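Local coordinates for probable aspartate aminotransferase 2 (Methanococcus jannaschii, PDB 2Z61), which catalyses the pyridoxal-phosphate-dependent transfer of an amino group from alanine to a phosphorylated furan aldehyde on the way to methanofuran, at residues A[195-200]-A[280-285]. Residues are numbered along the deposited sequence; the frame is centred on the assembly and turned at random.
Sequences LVYEGK and KEFDRR
The CA atoms of Tyr197 and Asp283 come nearest, 6.3 Å apart, where the irregular segment 195-200 passes the helical turns of 280-285. The Tyr197 ring does most of the touching. Turned away from its own carbonyl carbon (chi1 -41°), the ring lies against the helix, one face over the backbone of Asp283, and its plane is only 11° from that of the Asp283 carboxylate. The two side chains lie antiparallel: Asp283 CB packs 3.7 Å from Tyr197 CD2, while OD1 of Asp283 comes to 3.4 Å from CB of Tyr197. The far end of the ring reaches Phe282, whose CB lies 3.3 Å from Tyr197 OH; that hydroxyl is hydrogen-bonded to Ala306 O. CD2 of Leu195 also meets the Phe282 ring, 4.2 Å from CD1, and Phe282 continues into an aromatic group with Phe41 and Tyr307. A water donates to Tyr197 O and, weakly, to Asp283 OD2, while OD1 of Asp283 pairs with Arg286. Cutting the Tyr197 side chain back to an alanine here is likely to leave a gap beside Phe282 CB and to take the hydroxyl partner from Ala306 O. The contact joins the loop between strands 185-189 and 214-219 of the seven-stranded sheet, the large-domain core of this aminotransferase family, to the long helix 269-295.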
# COMPACT_ATOMS: atom_id res chain seq x y z
N LEU A 195 7.26 19.27 -13.02
CA LEU A 195 8.69 19.52 -12.87
C LEU A 195 9.27 19.57 -14.27
O LEU A 195 10.02 18.68 -14.69
CB LEU A 195 9.34 18.40 -12.05
CG LEU A 195 8.90 18.37 -10.58
CD1 LEU A 195 9.59 17.23 -9.85
CD2 LEU A 195 9.24 19.71 -9.94
N VAL A 196 8.89 20.61 -15.01
CA VAL A 196 9.35 20.81 -16.38
C VAL A 196 9.87 22.24 -16.48
O VAL A 196 9.16 23.18 -16.13
CB VAL A 196 8.20 20.56 -17.39
CG1 VAL A 196 8.64 20.93 -18.80
CG2 VAL A 196 7.80 19.10 -17.33
N TYR A 197 11.10 22.40 -16.96
CA TYR A 197 11.72 23.72 -17.01
C TYR A 197 11.75 24.43 -18.36
O TYR A 197 12.08 25.60 -18.44
CB TYR A 197 13.13 23.62 -16.43
CG TYR A 197 13.17 22.73 -15.20
CD1 TYR A 197 13.81 21.49 -15.24
CD2 TYR A 197 12.50 23.09 -14.04
CE1 TYR A 197 13.78 20.63 -14.14
CE2 TYR A 197 12.46 22.23 -12.93
CZ TYR A 197 13.10 21.00 -12.99
OH TYR A 197 13.04 20.14 -11.92
N GLU A 198 11.42 23.70 -19.42
CA GLU A 198 11.39 24.25 -20.77
C GLU A 198 10.21 23.65 -21.53
O GLU A 198 10.08 22.43 -21.62
CB GLU A 198 12.67 23.94 -21.53
CG GLU A 198 13.84 24.86 -21.24
CD GLU A 198 15.03 24.57 -22.14
OE1 GLU A 198 14.87 24.64 -23.38
OE2 GLU A 198 16.12 24.26 -21.61
N GLY A 199 9.36 24.50 -22.08
CA GLY A 199 8.22 23.99 -22.84
C GLY A 199 6.92 23.91 -22.07
O GLY A 199 6.68 24.70 -21.15
N LYS A 200 6.08 22.95 -22.44
CA LYS A 200 4.78 22.77 -21.82
C LYS A 200 4.60 21.38 -21.22
O LYS A 200 5.18 20.40 -21.70
CB LYS A 200 3.68 22.98 -22.87
CG LYS A 200 4.00 24.07 -23.88
CD LYS A 200 3.33 23.80 -25.22
CE LYS A 200 3.79 24.78 -26.28
NZ LYS A 200 3.25 24.40 -27.61
N LYS A 280 11.87 26.77 -9.50
CA LYS A 280 12.95 27.67 -9.90
C LYS A 280 14.30 27.17 -9.39
O LYS A 280 15.28 27.15 -10.13
CB LYS A 280 12.70 29.09 -9.37
CG LYS A 280 12.05 30.04 -10.35
CD LYS A 280 10.71 29.53 -10.85
CE LYS A 280 10.05 30.56 -11.76
NZ LYS A 280 9.91 31.89 -11.09
N GLU A 281 14.35 26.77 -8.13
CA GLU A 281 15.59 26.27 -7.54
C GLU A 281 16.10 25.04 -8.29
O GLU A 281 17.29 24.94 -8.60
CB GLU A 281 15.39 25.94 -6.06
CG GLU A 281 16.61 25.31 -5.40
CD GLU A 281 17.81 26.25 -5.34
OE1 GLU A 281 18.05 27.00 -6.31
OE2 GLU A 281 18.52 26.22 -4.32
N PHE A 282 15.20 24.10 -8.59
CA PHE A 282 15.58 22.89 -9.32
C PHE A 282 16.19 23.25 -10.67
O PHE A 282 17.15 22.63 -11.12
CB PHE A 282 14.36 21.98 -9.54
CG PHE A 282 14.14 20.96 -8.45
CD1 PHE A 282 12.85 20.67 -8.00
CD2 PHE A 282 15.20 20.25 -7.90
CE1 PHE A 282 12.63 19.69 -7.04
CE2 PHE A 282 14.99 19.27 -6.93
CZ PHE A 282 13.71 18.99 -6.50
N ASP A 283 15.62 24.25 -11.34
CA ASP A 283 16.11 24.65 -12.65
C ASP A 283 17.50 25.28 -12.55
O ASP A 283 18.35 25.08 -13.43
CB ASP A 283 15.13 25.63 -13.30
CG ASP A 283 15.52 25.97 -14.73
OD1 ASP A 283 16.00 25.07 -15.45
OD2 ASP A 283 15.33 27.13 -15.14
N ARG A 284 17.75 26.02 -11.48
CA ARG A 284 19.06 26.64 -11.29
C ARG A 284 20.08 25.51 -11.15
O ARG A 284 21.19 25.57 -11.69
CB ARG A 284 19.07 27.51 -10.03
CG ARG A 284 20.27 28.45 -9.97
CD ARG A 284 20.26 29.30 -8.71
NE ARG A 284 21.43 29.11 -7.87
CZ ARG A 284 21.38 28.67 -6.61
NH1 ARG A 284 20.22 28.39 -6.05
NH2 ARG A 284 22.50 28.51 -5.92
N ARG A 285 19.69 24.47 -10.42
CA ARG A 285 20.56 23.32 -10.21
C ARG A 285 20.79 22.56 -11.51
O ARG A 285 21.92 22.17 -11.83
CB ARG A 285 19.93 22.38 -9.19
CG ARG A 285 19.63 23.03 -7.85
CD ARG A 285 18.76 22.11 -7.01
NE ARG A 285 18.65 22.54 -5.63
CZ ARG A 285 17.97 21.87 -4.71
NH1 ARG A 285 17.34 20.75 -5.04
NH2 ARG A 285 17.91 22.33 -3.46
O HOH W 1 12.07 27.16 -15.85